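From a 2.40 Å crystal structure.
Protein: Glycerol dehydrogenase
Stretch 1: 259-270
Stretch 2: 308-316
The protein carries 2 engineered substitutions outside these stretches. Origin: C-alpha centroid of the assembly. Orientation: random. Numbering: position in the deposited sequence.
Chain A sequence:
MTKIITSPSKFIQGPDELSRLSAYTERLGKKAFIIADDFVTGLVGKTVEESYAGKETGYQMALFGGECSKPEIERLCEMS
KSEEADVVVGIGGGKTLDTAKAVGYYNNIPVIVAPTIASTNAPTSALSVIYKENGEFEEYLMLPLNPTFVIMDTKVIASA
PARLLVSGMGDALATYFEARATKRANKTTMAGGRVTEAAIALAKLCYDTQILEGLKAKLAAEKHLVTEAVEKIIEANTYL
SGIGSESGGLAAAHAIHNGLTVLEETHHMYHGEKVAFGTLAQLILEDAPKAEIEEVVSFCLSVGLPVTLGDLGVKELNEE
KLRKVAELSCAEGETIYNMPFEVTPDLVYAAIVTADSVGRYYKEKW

Stretch 1, residues 259-270: GLTVLEETHHMY
Stretch 2, residues 308-316: TLGDLGVKE

The contact between residues 259-270 and 308-316 is a packing of two irregular, turn-rich segments that buries 429 Å², both sides summed, without a single hydrogen bond between them. In stretch 1, L260-V262 have helical phi/psi, L263 is extended (-82/104), a 3-10 segment begins at E264, and a type I turn runs from T266 to M269; Y270 then takes the N-cap position right before a helix. In stretch 2, L309-D311 are helical in phi/psi, L312 (-88/6) leads into G313 (96/-2), and V314 is extended (-82/105). The loop is closed by V314 N to L309 O (3.1 Å) and G313 N to G310 O (2.8 Å). The backbones come nearest at E265-G313 and T266-L312, with CA-CA distances of 5.4 Å in both pairs.

L312 loses the most surface. Its side chain (chi1 m, chi2 t) leaves sideways and fills the space between L260 and M269: CD1 lies 4.0 Å from L260 CD1, and CD2 lies 4.2 Å from M269 CG. L260 (m, t) also reaches L309, CD2 to CD2 at 4.1 Å. The carbonyl of L312 faces the turn, where O accepts a CA-H...O contact from T266 CA at 3.5 Å, with 144° at the hydrogen. E265 O is 3.4 Å from L312 O, but two acceptors cannot bond. M269, with all three chi angles m, points toward stretch 2 and brings CE to 3.4 Å from D311 O.

E265 also points toward the other stretch and spreads along its backbone, with CB 3.5 Å from G313 O. At chi1 -43° and chi2 103°, its carboxylate lies beside V314, OE2 being 3.7 Å from V314 CA, but OE2 is 4.1 Å from K315 N and makes no hydrogen bond to it.

V314 (chi1 t) supplies the apolar counterpart, its CG2 lying 3.9 Å from L263 CD1 and 3.8 Å from T266 CG2. L263 is m, t; T266 is p, which places OG1 2.7 Å from L263 O and 3.0 Å from L260 O, within its own stretch.

G313 permits the close approach. An ideal CB there would lie 2.8 Å from H268 CE1 and 2.9 Å from E265 O, and the positive phi would also jam it against the preceding carbonyl. The H268 side chain (chi1 83°, chi2 -80°) makes a weak hydrogen bond from ND1 to E265 O (2.7 Å), and G313 CA meets the ring edge, 4.1 Å from H268 CE1.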

# COMPACT_ATOMS: atom_id res chain seq x y z
N GLY A 259 14.76 -1.34 5.98
CA GLY A 259 15.83 -1.55 6.96
C GLY A 259 15.37 -2.04 8.33
O GLY A 259 16.10 -2.76 9.00
N LEU A 260 14.17 -1.65 8.74
CA LEU A 260 13.63 -2.07 10.03
C LEU A 260 13.37 -3.57 10.15
O LEU A 260 13.20 -4.07 11.27
CB LEU A 260 12.36 -1.26 10.38
CG LEU A 260 12.66 0.20 10.83
CD1 LEU A 260 11.43 1.06 10.77
CD2 LEU A 260 13.19 0.26 12.25
N THR A 261 13.36 -4.30 9.02
CA THR A 261 13.22 -5.77 9.02
C THR A 261 14.30 -6.46 9.89
O THR A 261 14.06 -7.52 10.45
CB THR A 261 13.25 -6.37 7.60
OG1 THR A 261 12.77 -7.70 7.67
CG2 THR A 261 14.65 -6.38 7.05
N VAL A 262 15.47 -5.84 9.97
CA VAL A 262 16.57 -6.25 10.86
C VAL A 262 16.12 -6.39 12.32
O VAL A 262 16.58 -7.27 13.03
CB VAL A 262 17.75 -5.24 10.79
CG1 VAL A 262 18.78 -5.48 11.89
CG2 VAL A 262 18.42 -5.28 9.41
N LEU A 263 15.26 -5.48 12.78
CA LEU A 263 14.70 -5.55 14.13
C LEU A 263 13.50 -6.52 14.17
O LEU A 263 12.40 -6.19 13.71
CB LEU A 263 14.30 -4.16 14.61
CG LEU A 263 15.42 -3.13 14.67
CD1 LEU A 263 14.89 -1.76 15.06
CD2 LEU A 263 16.50 -3.55 15.68
N GLU A 264 13.74 -7.71 14.72
CA GLU A 264 12.75 -8.80 14.78
C GLU A 264 11.46 -8.41 15.51
O GLU A 264 10.37 -8.80 15.09
CB GLU A 264 13.38 -10.05 15.43
CG GLU A 264 14.07 -9.82 16.77
CD GLU A 264 15.32 -10.67 16.98
OE1 GLU A 264 16.17 -10.82 16.07
OE2 GLU A 264 15.44 -11.19 18.09
N GLU A 265 11.59 -7.64 16.59
CA GLU A 265 10.43 -7.10 17.33
C GLU A 265 9.43 -6.29 16.47
O GLU A 265 8.27 -6.16 16.86
CB GLU A 265 10.86 -6.21 18.51
CG GLU A 265 11.99 -6.68 19.39
CD GLU A 265 13.31 -5.96 19.12
OE1 GLU A 265 13.95 -6.18 18.05
OE2 GLU A 265 13.73 -5.19 19.99
N THR A 266 9.87 -5.74 15.33
CA THR A 266 8.99 -4.94 14.47
C THR A 266 8.24 -5.74 13.42
O THR A 266 7.41 -5.15 12.70
CB THR A 266 9.77 -3.82 13.74
OG1 THR A 266 10.61 -4.40 12.72
CG2 THR A 266 10.60 -3.03 14.71
N HIS A 267 8.50 -7.04 13.30
CA HIS A 267 7.79 -7.89 12.33
C HIS A 267 6.27 -8.01 12.59
O HIS A 267 5.51 -8.19 11.67
CB HIS A 267 8.42 -9.29 12.24
CG HIS A 267 9.80 -9.30 11.66
ND1 HIS A 267 10.64 -10.39 11.74
CD2 HIS A 267 10.50 -8.34 11.00
CE1 HIS A 267 11.79 -10.11 11.15
NE2 HIS A 267 11.73 -8.87 10.69
N HIS A 268 5.85 -7.88 13.85
CA HIS A 268 4.42 -7.88 14.19
C HIS A 268 3.69 -6.56 13.81
O HIS A 268 2.46 -6.52 13.85
CB HIS A 268 4.21 -8.22 15.68
CG HIS A 268 4.38 -7.07 16.61
ND1 HIS A 268 5.61 -6.60 17.02
CD2 HIS A 268 3.46 -6.28 17.23
CE1 HIS A 268 5.45 -5.58 17.85
NE2 HIS A 268 4.16 -5.36 17.99
N MET A 269 4.42 -5.51 13.46
CA MET A 269 3.82 -4.25 13.01
C MET A 269 3.54 -4.30 11.51
O MET A 269 4.31 -4.88 10.75
CB MET A 269 4.75 -3.06 13.29
CG MET A 269 5.20 -2.92 14.74
SD MET A 269 3.86 -2.77 15.93
CE MET A 269 3.17 -1.16 15.53
N TYR A 270 2.45 -3.68 11.09
CA TYR A 270 2.08 -3.65 9.68
C TYR A 270 2.92 -2.65 8.90
O TYR A 270 3.60 -1.80 9.46
CB TYR A 270 0.58 -3.33 9.51
CG TYR A 270 -0.35 -4.33 10.17
CD1 TYR A 270 -0.20 -5.70 9.97
CD2 TYR A 270 -1.40 -3.90 10.97
CE1 TYR A 270 -1.05 -6.61 10.58
CE2 TYR A 270 -2.26 -4.80 11.57
CZ TYR A 270 -2.09 -6.16 11.37
OH TYR A 270 -2.92 -7.07 11.96
N THR A 308 7.75 6.34 17.80
CA THR A 308 9.01 5.92 18.42
C THR A 308 9.31 4.48 18.01
O THR A 308 8.44 3.77 17.50
CB THR A 308 8.95 5.99 19.95
OG1 THR A 308 8.02 5.02 20.45
CG2 THR A 308 8.53 7.37 20.42
N LEU A 309 10.55 4.06 18.25
CA LEU A 309 10.95 2.66 18.12
C LEU A 309 10.22 1.78 19.13
O LEU A 309 9.85 0.65 18.82
CB LEU A 309 12.47 2.51 18.25
CG LEU A 309 13.25 3.11 17.08
CD1 LEU A 309 14.73 3.21 17.43
CD2 LEU A 309 13.05 2.29 15.80
N GLY A 310 10.00 2.32 20.33
CA GLY A 310 9.14 1.68 21.34
C GLY A 310 7.76 1.32 20.82
O GLY A 310 7.31 0.19 21.01
N ASP A 311 7.12 2.25 20.12
CA ASP A 311 5.79 2.00 19.53
C ASP A 311 5.80 0.87 18.48
O ASP A 311 4.75 0.28 18.20
CB ASP A 311 5.20 3.28 18.88
CG ASP A 311 4.91 4.40 19.88
OD1 ASP A 311 4.90 4.15 21.11
OD2 ASP A 311 4.68 5.54 19.43
N LEU A 312 6.96 0.59 17.89
CA LEU A 312 7.16 -0.56 17.00
C LEU A 312 7.57 -1.86 17.72
O LEU A 312 7.86 -2.84 17.05
CB LEU A 312 8.21 -0.24 15.94
CG LEU A 312 8.01 1.01 15.10
CD1 LEU A 312 9.18 1.13 14.13
CD2 LEU A 312 6.68 0.97 14.35
N GLY A 313 7.59 -1.86 19.06
CA GLY A 313 7.94 -3.04 19.86
C GLY A 313 9.39 -3.14 20.33
O GLY A 313 9.75 -4.10 21.03
N VAL A 314 10.22 -2.17 19.97
CA VAL A 314 11.65 -2.18 20.31
C VAL A 314 11.82 -1.66 21.75
O VAL A 314 11.69 -0.47 21.99
CB VAL A 314 12.50 -1.32 19.35
CG1 VAL A 314 13.99 -1.46 19.67
CG2 VAL A 314 12.26 -1.71 17.90
N LYS A 315 12.08 -2.57 22.68
CA LYS A 315 12.20 -2.23 24.11
C LYS A 315 13.51 -1.53 24.47
O LYS A 315 13.52 -0.74 25.41
CB LYS A 315 12.04 -3.48 24.98
CG LYS A 315 10.71 -4.21 24.79
CD LYS A 315 10.34 -5.01 26.03
CE LYS A 315 8.88 -5.40 26.00
NZ LYS A 315 8.61 -6.42 27.04
N GLU A 316 14.60 -1.84 23.76
CA GLU A 316 15.92 -1.25 24.01
C GLU A 316 16.56 -0.76 22.72
O GLU A 316 16.61 -1.50 21.74
CB GLU A 316 16.86 -2.29 24.61
CG GLU A 316 16.49 -2.70 26.03
CD GLU A 316 17.71 -3.10 26.86
OE1 GLU A 316 18.76 -2.44 26.75
OE2 GLU A 316 17.61 -4.08 27.64